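Long-range contacts in uncharacterized protein (Clostridium leptum, PDB 4PW1), which is of unknown function, belongs to the DUF6836 family and folds as a nine-stranded antiparallel beta-sheet surrounded by alpha-helices: residues 28-33 against 80-85; 69-74 against 84-89; 115-120 against 219-224. All coordinates share one frame; numbering follows the deposited sequence.

Contact 1: residues 28-33 against 80-85; sequences LYPWNL and LRFLKD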
loop_
_atom_site.group_PDB
_atom_site.type_symbol
_atom_site.label_atom_id
_atom_site.label_comp_id
_atom_site.label_asym_id
_atom_site.label_seq_id
_atom_site.Cartn_x
_atom_site.Cartn_y
_atom_site.Cartn_z
ATOM N N LEU B 28 -5.192 -0.940 3.837
ATOM C CA LEU B 28 -5.183 -0.603 5.269
ATOM C C LEU B 28 -5.614 -1.785 6.120
ATOM O O LEU B 28 -6.419 -2.619 5.673
ATOM C CB LEU B 28 -6.109 0.582 5.506
ATOM C CG LEU B 28 -5.787 1.830 4.686
ATOM C CD1 LEU B 28 -6.758 2.940 5.074
ATOM C CD2 LEU B 28 -4.345 2.256 4.883
ATOM N N TYR B 29 -5.033 -1.885 7.296
ATOM C CA TYR B 29 -5.352 -2.935 8.248
ATOM C C TYR B 29 -6.881 -2.946 8.439
ATOM O O TYR B 29 -7.499 -1.883 8.546
ATOM C CB TYR B 29 -4.590 -2.735 9.567
ATOM C CG TYR B 29 -5.018 -3.737 10.636
ATOM C CD1 TYR B 29 -4.412 -5.007 10.726
ATOM C CD2 TYR B 29 -6.070 -3.425 11.508
ATOM C CE1 TYR B 29 -4.808 -5.925 11.677
ATOM C CE2 TYR B 29 -6.477 -4.339 12.466
ATOM C CZ TYR B 29 -5.856 -5.569 12.548
ATOM O OH TYR B 29 -6.324 -6.461 13.446
ATOM N N PRO B 30 -7.503 -4.134 8.416
ATOM C CA PRO B 30 -6.958 -5.475 8.314
ATOM C C PRO B 30 -7.137 -6.107 6.920
ATOM O O PRO B 30 -7.048 -7.329 6.790
ATOM C CB PRO B 30 -7.807 -6.251 9.337
ATOM C CG PRO B 30 -9.169 -5.659 9.150
ATOM C CD PRO B 30 -8.923 -4.185 8.803
ATOM N N TRP B 31 -7.337 -5.289 5.899
ATOM C CA TRP B 31 -7.535 -5.795 4.544
ATOM C C TRP B 31 -6.304 -6.506 4.017
ATOM O O TRP B 31 -6.428 -7.325 3.124
ATOM C CB TRP B 31 -8.047 -4.705 3.595
ATOM C CG TRP B 31 -9.396 -4.230 4.060
ATOM C CD1 TRP B 31 -9.661 -3.162 4.846
ATOM C CD2 TRP B 31 -10.636 -4.888 3.851
ATOM N NE1 TRP B 31 -11.008 -3.073 5.082
ATOM C CE2 TRP B 31 -11.625 -4.129 4.488
ATOM C CE3 TRP B 31 -11.011 -6.049 3.178
ATOM C CZ2 TRP B 31 -12.956 -4.508 4.499
ATOM C CZ3 TRP B 31 -12.345 -6.397 3.145
ATOM C CH2 TRP B 31 -13.292 -5.631 3.801
ATOM N N ASN B 32 -5.148 -6.271 4.609
ATOM C CA ASN B 32 -3.959 -7.041 4.263
ATOM C C ASN B 32 -4.113 -8.513 4.651
ATOM O O ASN B 32 -3.387 -9.361 4.150
ATOM C CB ASN B 32 -2.708 -6.464 4.940
ATOM C CG ASN B 32 -2.903 -6.319 6.449
ATOM O OD1 ASN B 32 -3.902 -5.750 6.910
ATOM N ND2 ASN B 32 -1.978 -6.838 7.212
ATOM N N LEU B 33 -5.029 -8.814 5.559
ATOM C CA LEU B 33 -5.213 -10.190 6.018
ATOM C C LEU B 33 -6.362 -10.872 5.315
ATOM O O LEU B 33 -6.601 -12.033 5.546
ATOM C CB LEU B 33 -5.453 -10.197 7.521
ATOM C CG LEU B 33 -4.316 -9.567 8.337
ATOM C CD1 LEU B 33 -4.693 -9.536 9.804
ATOM C CD2 LEU B 33 -2.996 -10.321 8.164
ATOM N N LEU B 80 -11.443 -12.423 12.446
ATOM C CA LEU B 80 -11.744 -11.168 11.782
ATOM C C LEU B 80 -13.096 -11.363 11.172
ATOM O O LEU B 80 -13.438 -12.471 10.754
ATOM C CB LEU B 80 -10.704 -10.877 10.673
ATOM C CG LEU B 80 -9.260 -10.769 11.168
ATOM C CD1 LEU B 80 -8.272 -10.738 9.998
ATOM C CD2 LEU B 80 -9.086 -9.539 12.014
ATOM N N ARG B 81 -13.838 -10.281 11.081
ATOM C CA ARG B 81 -15.065 -10.246 10.319
ATOM C C ARG B 81 -14.984 -9.085 9.318
ATOM O O ARG B 81 -14.697 -7.954 9.699
ATOM C CB ARG B 81 -16.230 -10.068 11.305
ATOM C CG ARG B 81 -16.443 -11.375 12.091
ATOM C CD ARG B 81 -17.001 -11.134 13.452
ATOM N NE ARG B 81 -17.348 -12.393 14.123
ATOM C CZ ARG B 81 -16.513 -13.135 14.839
ATOM N NH1 ARG B 81 -15.211 -12.851 14.932
ATOM N NH2 ARG B 81 -16.973 -14.250 15.379
ATOM N N PHE B 82 -15.242 -9.377 8.049
ATOM C CA PHE B 82 -15.168 -8.411 6.995
ATOM C C PHE B 82 -16.511 -8.209 6.331
ATOM O O PHE B 82 -17.172 -9.166 5.941
ATOM C CB PHE B 82 -14.232 -8.886 5.892
ATOM C CG PHE B 82 -12.801 -9.054 6.292
ATOM C CD1 PHE B 82 -11.907 -8.008 6.182
ATOM C CD2 PHE B 82 -12.320 -10.295 6.714
ATOM C CE1 PHE B 82 -10.586 -8.190 6.497
ATOM C CE2 PHE B 82 -10.985 -10.475 6.995
ATOM C CZ PHE B 82 -10.123 -9.420 6.904
ATOM N N LEU B 83 -16.852 -6.938 6.108
ATOM C CA LEU B 83 -17.928 -6.546 5.185
ATOM C C LEU B 83 -17.299 -5.810 4.039
ATOM O O LEU B 83 -16.817 -4.674 4.201
ATOM C CB LEU B 83 -18.873 -5.631 5.921
ATOM C CG LEU B 83 -20.054 -5.156 5.104
ATOM C CD1 LEU B 83 -21.010 -6.305 4.874
ATOM C CD2 LEU B 83 -20.752 -4.025 5.848
ATOM N N LYS B 84 -17.256 -6.455 2.888
ATOM C CA LYS B 84 -16.532 -5.950 1.733
ATOM C C LYS B 84 -17.473 -5.416 0.671
ATOM O O LYS B 84 -18.299 -6.137 0.146
ATOM C CB LYS B 84 -15.684 -7.035 1.098
ATOM C CG LYS B 84 -14.651 -6.500 0.083
ATOM C CD LYS B 84 -14.033 -7.686 -0.649
ATOM C CE LYS B 84 -12.736 -7.346 -1.338
ATOM N NZ LYS B 84 -12.948 -6.319 -2.356
ATOM N N ASP B 85 -17.278 -4.144 0.321
ATOM C CA ASP B 85 -17.982 -3.495 -0.778
ATOM C C ASP B 85 -19.487 -3.736 -0.762
ATOM O O ASP B 85 -20.075 -4.086 -1.769
ATOM C CB ASP B 85 -17.353 -3.889 -2.120
ATOM C CG ASP B 85 -15.966 -3.318 -2.306
ATOM O OD1 ASP B 85 -15.624 -2.258 -1.716
ATOM O OD2 ASP B 85 -15.193 -3.942 -3.090
#
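One face of the W31 indole carries F82 CD1, which sits 3.4 Å above its plane toward the rim, while L83 O lies in plane at the edge. The motif is a short 3-10 turn, entered from strand 24-28, packed onto strand 80-89 of the nine-stranded antiparallel sheet. The six-membered ring of W31 and the F82 ring have centroids 4.9 Å apart and planes at 51°. At the edge of F82, in its plane, lies P30 O, 3.7 Å from CE1; the slightly positive ring hydrogens suit a carbonyl there. Proline fits the entry: the peptide before P30 is cis, folding its ring back so that CB lies 3.6 Å above the centre of the Y29 ring. P30 O also accepts the bond from L33 N. Y34 meets F82 edge-to-face and Y109 does so with W31, extending the aromatic cluster. W31 CG stands anti to its own carbonyl carbon (chi1 -63°), which sends the broad indole across the strand, over F82, to the aliphatic part of K84, and W31 CZ3 lies 3.8 Å from K84 CG. At the other end two leucines cross at about a right angle, L33 CD1 resting 3.8 Å from L80 CD1.

Contact 2: residues 69-74 against 84-89; sequences PLIKFR and KDMALT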
loop_
_atom_site.group_PDB
_atom_site.type_symbol
_atom_site.label_atom_id
_atom_site.label_comp_id
_atom_site.label_asym_id
_atom_site.label_seq_id
_atom_site.Cartn_x
_atom_site.Cartn_y
_atom_site.Cartn_z
ATOM N N PRO B 69 -30.883 -7.047 5.380
ATOM C CA PRO B 69 -30.663 -8.014 4.327
ATOM C C PRO B 69 -29.371 -7.842 3.537
ATOM O O PRO B 69 -28.953 -8.775 2.881
ATOM C CB PRO B 69 -31.856 -7.804 3.383
ATOM C CG PRO B 69 -32.909 -7.123 4.215
ATOM C CD PRO B 69 -32.137 -6.279 5.184
ATOM N N LEU B 70 -28.740 -6.675 3.601
ATOM C CA LEU B 70 -27.548 -6.413 2.793
ATOM C C LEU B 70 -26.250 -6.545 3.592
ATOM O O LEU B 70 -25.168 -6.640 3.029
ATOM C CB LEU B 70 -27.614 -5.007 2.207
ATOM C CG LEU B 70 -28.857 -4.691 1.366
ATOM C CD1 LEU B 70 -28.804 -3.258 0.896
ATOM C CD2 LEU B 70 -28.928 -5.629 0.174
ATOM N N ILE B 71 -26.340 -6.509 4.913
ATOM C CA ILE B 71 -25.137 -6.613 5.735
ATOM C C ILE B 71 -24.709 -8.083 5.902
ATOM O O ILE B 71 -25.126 -8.751 6.823
ATOM C CB ILE B 71 -25.373 -5.967 7.099
ATOM C CG1 ILE B 71 -25.659 -4.472 6.878
ATOM C CG2 ILE B 71 -24.167 -6.126 8.004
ATOM C CD1 ILE B 71 -26.162 -3.754 8.132
ATOM N N LYS B 72 -23.787 -8.525 5.059
ATOM C CA LYS B 72 -23.312 -9.896 5.048
ATOM C C LYS B 72 -21.827 -10.011 5.360
ATOM O O LYS B 72 -20.943 -10.026 4.459
ATOM C CB LYS B 72 -23.656 -10.527 3.708
ATOM C CG LYS B 72 -25.163 -10.664 3.496
ATOM C CD LYS B 72 -25.446 -11.545 2.286
ATOM C CE LYS B 72 -25.376 -10.734 1.010
ATOM N NZ LYS B 72 -26.580 -9.867 0.856
ATOM N N PHE B 73 -21.539 -10.072 6.653
ATOM C CA PHE B 73 -20.175 -10.269 7.116
ATOM C C PHE B 73 -19.644 -11.636 6.758
ATOM O O PHE B 73 -20.404 -12.622 6.673
ATOM C CB PHE B 73 -20.042 -10.020 8.618
ATOM C CG PHE B 73 -19.948 -8.563 8.979
ATOM C CD1 PHE B 73 -21.077 -7.797 9.176
ATOM C CD2 PHE B 73 -18.690 -7.934 9.065
ATOM C CE1 PHE B 73 -20.974 -6.448 9.511
ATOM C CE2 PHE B 73 -18.581 -6.612 9.422
ATOM C CZ PHE B 73 -19.730 -5.860 9.640
ATOM N N ARG B 74 -18.333 -11.670 6.484
ATOM C CA ARG B 74 -17.610 -12.897 6.184
ATOM C C ARG B 74 -16.536 -13.083 7.223
ATOM O O ARG B 74 -15.805 -12.136 7.559
ATOM C CB ARG B 74 -17.022 -12.861 4.777
ATOM C CG ARG B 74 -18.094 -12.782 3.707
ATOM C CD ARG B 74 -17.608 -13.179 2.324
ATOM N NE ARG B 74 -16.678 -12.201 1.809
ATOM C CZ ARG B 74 -16.937 -11.320 0.844
ATOM N NH1 ARG B 74 -18.115 -11.272 0.228
ATOM N NH2 ARG B 74 -15.983 -10.481 0.478
ATOM N N LYS B 84 -17.256 -6.455 2.888
ATOM C CA LYS B 84 -16.532 -5.950 1.733
ATOM C C LYS B 84 -17.473 -5.416 0.671
ATOM O O LYS B 84 -18.299 -6.137 0.146
ATOM C CB LYS B 84 -15.684 -7.035 1.098
ATOM C CG LYS B 84 -14.651 -6.500 0.083
ATOM C CD LYS B 84 -14.033 -7.686 -0.649
ATOM C CE LYS B 84 -12.736 -7.346 -1.338
ATOM N NZ LYS B 84 -12.948 -6.319 -2.356
ATOM N N ASP B 85 -17.278 -4.144 0.321
ATOM C CA ASP B 85 -17.982 -3.495 -0.778
ATOM C C ASP B 85 -19.487 -3.736 -0.762
ATOM O O ASP B 85 -20.075 -4.086 -1.769
ATOM C CB ASP B 85 -17.353 -3.889 -2.120
ATOM C CG ASP B 85 -15.966 -3.318 -2.306
ATOM O OD1 ASP B 85 -15.624 -2.258 -1.716
ATOM O OD2 ASP B 85 -15.193 -3.942 -3.090
HETATM N N MSE B 86 -20.142 -3.460 0.369
HETATM C CA MSE B 86 -21.584 -3.438 0.387
HETATM C C MSE B 86 -22.071 -2.202 -0.374
HETATM O O MSE B 86 -21.691 -1.061 -0.047
HETATM C CB MSE B 86 -22.136 -3.445 1.819
HETATM C CG MSE B 86 -23.627 -3.419 1.818
HETATM SE SE MSE B 86 -24.291 -3.447 3.663
HETATM C CE MSE B 86 -23.706 -1.771 4.379
ATOM N N ALA B 87 -22.939 -2.424 -1.366
ATOM C CA ALA B 87 -23.422 -1.387 -2.266
ATOM C C ALA B 87 -24.703 -0.816 -1.732
ATOM O O ALA B 87 -25.629 -1.557 -1.464
ATOM C CB ALA B 87 -23.658 -1.937 -3.704
ATOM N N LEU B 88 -24.758 0.490 -1.514
ATOM C CA LEU B 88 -25.998 1.156 -1.086
ATOM C C LEU B 88 -26.305 2.323 -2.025
ATOM O O LEU B 88 -25.383 2.987 -2.510
ATOM C CB LEU B 88 -25.835 1.743 0.332
ATOM C CG LEU B 88 -25.549 0.765 1.453
ATOM C CD1 LEU B 88 -25.385 1.547 2.745
ATOM C CD2 LEU B 88 -26.681 -0.245 1.627
ATOM N N THR B 89 -27.585 2.618 -2.205
ATOM C CA THR B 89 -28.026 3.773 -2.948
ATOM C C THR B 89 -28.855 4.672 -2.028
ATOM O O THR B 89 -29.821 4.237 -1.482
ATOM C CB THR B 89 -28.830 3.346 -4.185
ATOM O OG1 THR B 89 -27.981 2.585 -5.037
ATOM C CG2 THR B 89 -29.297 4.552 -4.981
HETATM O O HOH W 1 -18.579 -9.084 2.918
#
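The selenium of M86, a selenomethionine, is the hub, lying 3.4 Å from L70 O and 3.6 Å from I71 CG1. Long, flexible and apolar, this side chain suits the task of spanning two separated backbones: CG is anti to the backbone N (chi1 180°), the next torsion is also extended, and only the last bends (chi3 66°), leaving SE rather than CE as the atom nearest I71. Beside it, L70 CD1 crosses obliquely onto L88 CD2 at 3.8 Å. At the far end the R74 chain bends at chi3 (-69°) and brings NH2 to 3.5 Å from K84 CB, with K84 CD in plane at the guanidinium edge. The two segments run antiparallel, as approaches to a beta-hairpin: R74 and F82 are paired by backbone hydrogen bonds, and beyond R74 the 69-73 loop has drawn away from strand 80-89. There a water bridges the gap, donating to K72 O at 3.0 Å and accepting from K84 N at 2.9 Å. It also lies 3.4 Å above the centre of the R74 guanidinium. Behind this shell, A50 of helix 44-58 backs I71, and V54 of that helix together with W62 packs on L88. V98 of the neighbouring strand touches M86. R74 NH2 makes a weak hydrogen bond to Y34 OH, while K84 NZ, of like charge, forms a salt bridge with D85 OD2, its hydrogen bond weak.

Contact 3: residues 115-120 against 219-224; sequences QDEREA and DNHIYA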
loop_
_atom_site.group_PDB
_atom_site.type_symbol
_atom_site.label_atom_id
_atom_site.label_comp_id
_atom_site.label_asym_id
_atom_site.label_seq_id
_atom_site.Cartn_x
_atom_site.Cartn_y
_atom_site.Cartn_z
ATOM N N GLN B 115 -19.365 6.561 -4.765
ATOM C CA GLN B 115 -18.775 6.020 -5.979
ATOM C C GLN B 115 -18.907 6.939 -7.147
ATOM O O GLN B 115 -18.256 6.722 -8.154
ATOM C CB GLN B 115 -19.444 4.681 -6.344
ATOM C CG GLN B 115 -19.272 3.637 -5.255
ATOM C CD GLN B 115 -17.808 3.422 -4.998
ATOM O OE1 GLN B 115 -17.236 3.783 -3.952
ATOM N NE2 GLN B 115 -17.174 2.921 -5.989
ATOM N N ASP B 116 -19.738 7.958 -7.040
ATOM C CA ASP B 116 -19.913 8.874 -8.154
ATOM C C ASP B 116 -19.336 10.251 -7.842
ATOM O O ASP B 116 -19.642 11.196 -8.530
ATOM C CB ASP B 116 -21.384 8.973 -8.536
ATOM C CG ASP B 116 -21.986 7.618 -8.835
ATOM O OD1 ASP B 116 -21.468 6.925 -9.744
ATOM O OD2 ASP B 116 -22.974 7.225 -8.161
ATOM N N GLU B 117 -18.465 10.379 -6.844
ATOM C CA GLU B 117 -17.973 11.706 -6.519
ATOM C C GLU B 117 -16.976 12.187 -7.585
ATOM O O GLU B 117 -16.291 11.401 -8.248
ATOM C CB GLU B 117 -17.381 11.768 -5.113
ATOM C CG GLU B 117 -16.077 11.076 -4.957
ATOM C CD GLU B 117 -15.450 11.272 -3.574
ATOM O OE1 GLU B 117 -16.056 11.884 -2.645
ATOM O OE2 GLU B 117 -14.318 10.781 -3.431
ATOM N N ARG B 118 -16.909 13.477 -7.796
ATOM C CA ARG B 118 -15.941 13.946 -8.795
ATOM C C ARG B 118 -14.505 13.871 -8.271
ATOM O O ARG B 118 -14.236 13.874 -7.061
ATOM C CB ARG B 118 -16.244 15.360 -9.272
ATOM C CG ARG B 118 -16.160 16.380 -8.199
ATOM C CD ARG B 118 -16.475 17.746 -8.761
ATOM N NE ARG B 118 -16.329 18.679 -7.668
ATOM C CZ ARG B 118 -15.219 19.313 -7.364
ATOM N NH1 ARG B 118 -14.107 19.154 -8.106
ATOM N NH2 ARG B 118 -15.223 20.100 -6.301
ATOM N N GLU B 119 -13.591 13.836 -9.218
ATOM C CA GLU B 119 -12.189 13.803 -8.916
ATOM C C GLU B 119 -11.724 15.187 -8.507
ATOM O O GLU B 119 -11.938 16.167 -9.216
ATOM C CB GLU B 119 -11.442 13.324 -10.157
ATOM C CG GLU B 119 -9.956 13.131 -9.962
ATOM C CD GLU B 119 -9.296 12.595 -11.219
ATOM O OE1 GLU B 119 -9.738 11.532 -11.705
ATOM O OE2 GLU B 119 -8.350 13.242 -11.723
ATOM N N ALA B 120 -11.114 15.289 -7.340
ATOM C CA ALA B 120 -10.553 16.575 -6.889
ATOM C C ALA B 120 -9.384 16.962 -7.772
ATOM O O ALA B 120 -8.607 16.104 -8.150
ATOM C CB ALA B 120 -10.056 16.440 -5.464
ATOM N N ASP B 219 -6.450 7.334 -4.320
ATOM C CA ASP B 219 -7.813 7.019 -4.710
ATOM C C ASP B 219 -8.832 8.169 -4.403
ATOM O O ASP B 219 -9.929 7.929 -3.912
ATOM C CB ASP B 219 -8.218 5.731 -4.006
ATOM C CG ASP B 219 -9.479 5.139 -4.562
ATOM O OD1 ASP B 219 -9.735 5.317 -5.764
ATOM O OD2 ASP B 219 -10.216 4.524 -3.776
ATOM N N ASN B 220 -8.421 9.391 -4.707
ATOM C CA ASN B 220 -9.225 10.599 -4.544
ATOM C C ASN B 220 -9.469 10.990 -3.068
ATOM O O ASN B 220 -10.265 11.862 -2.797
ATOM C CB ASN B 220 -10.581 10.500 -5.298
ATOM C CG ASN B 220 -11.172 11.877 -5.641
ATOM O OD1 ASN B 220 -10.455 12.770 -6.075
ATOM N ND2 ASN B 220 -12.468 12.059 -5.412
ATOM N N HIS B 221 -8.722 10.387 -2.150
ATOM C CA HIS B 221 -8.765 10.746 -0.747
ATOM C C HIS B 221 -7.438 11.137 -0.230
ATOM O O HIS B 221 -6.386 10.815 -0.815
ATOM C CB HIS B 221 -9.294 9.563 0.061
ATOM C CG HIS B 221 -10.704 9.256 -0.243
ATOM N ND1 HIS B 221 -11.072 8.365 -1.223
ATOM C CD2 HIS B 221 -11.851 9.778 0.242
ATOM C CE1 HIS B 221 -12.386 8.326 -1.302
ATOM N NE2 HIS B 221 -12.880 9.177 -0.425
ATOM N N ILE B 222 -7.459 11.856 0.885
ATOM C CA ILE B 222 -6.256 12.052 1.676
ATOM C C ILE B 222 -6.273 11.078 2.841
ATOM O O ILE B 222 -7.282 10.982 3.599
ATOM C CB ILE B 222 -6.124 13.482 2.171
ATOM C CG1 ILE B 222 -6.021 14.417 0.973
ATOM C CG2 ILE B 222 -4.907 13.660 3.115
ATOM C CD1 ILE B 222 -6.042 15.890 1.358
ATOM N N TYR B 223 -5.158 10.369 2.998
ATOM C CA TYR B 223 -4.956 9.451 4.143
ATOM C C TYR B 223 -4.121 10.170 5.189
ATOM O O TYR B 223 -2.962 10.477 4.972
ATOM C CB TYR B 223 -4.259 8.164 3.694
ATOM C CG TYR B 223 -5.156 7.178 2.978
ATOM C CD1 TYR B 223 -6.272 7.571 2.304
ATOM C CD2 TYR B 223 -4.825 5.834 2.917
ATOM C CE1 TYR B 223 -7.082 6.664 1.638
ATOM C CE2 TYR B 223 -5.624 4.929 2.251
ATOM C CZ TYR B 223 -6.766 5.357 1.641
ATOM O OH TYR B 223 -7.528 4.480 0.954
ATOM N N ALA B 224 -4.743 10.482 6.313
ATOM C CA ALA B 224 -4.086 11.157 7.415
ATOM C C ALA B 224 -3.592 10.100 8.373
ATOM O O ALA B 224 -4.379 9.312 8.889
ATOM C CB ALA B 224 -5.075 12.052 8.112
HETATM O O HOH W 2 -15.475 10.011 -0.437
HETATM O O HOH W 3 -12.942 12.304 -2.012
#
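N220 plugs the loop 115-120 with both ends of its amide. Its CG is anti to the backbone N, carrying the amide out from the tight turn D219-N220 that joins strands 214-218 and 221-227. Both turn residues have the positive phi and psi of a type I' turn, a conformation that asparagine and aspartate tolerate well. N220 OD1 accepts from A120 N at 2.9 Å, in the carbonyl plane on a lone pair, with a nearly straight N-H...O angle of 161°. N220 ND2 is shared between E117 OE2 and R118 O, each 3.0 Å away, and both bonds are more bent. E117 takes the crowded position at its first torsion, CG between its N and carbonyl carbon (chi1 72°), and then extends fully, so that carboxylate and amide meet tip to tip with planes 86° apart. N220 ND2 meets OE2 from above the carboxylate plane. H221 swings CG anti to its carbonyl carbon, and ND1 donates to D219 O at 3.0 Å, a bent bond that helps hold the ring's rotation. One water O lies in plane at the H221 edge, 2.7 Å from H221 NE2, and donates to E117 OE1; another donates to E117 OE2 and, at 2.8 Å, to N220 O. With so many donors around it, the E117 carboxylate is probably ionised, and its negative charge could make protonation of the nearby imidazole easier.

Overall arrangement
From the N terminus, the chain leaves strand 24-28, turns at 28-33 and is met again by strand 80-89, so contact 1 closes a loop holding strand 39-40, helices 44-58 and 64-67 and strand 74-76. Contact 2 opens inside that loop at 69-74 and closes on the same strand, sharing K84 and D85 with contact 1 but running past its end; its short loop holds the hairpin turn. Contact 3 follows in series: from the loop after strand 106-114 it spans three long helices to the hairpin at the other edge of the sheet, joining the two DUF6836 ranges. L28 packs on Y223, linking contacts 1 and 3, and also pairs with a strand of the second subunit.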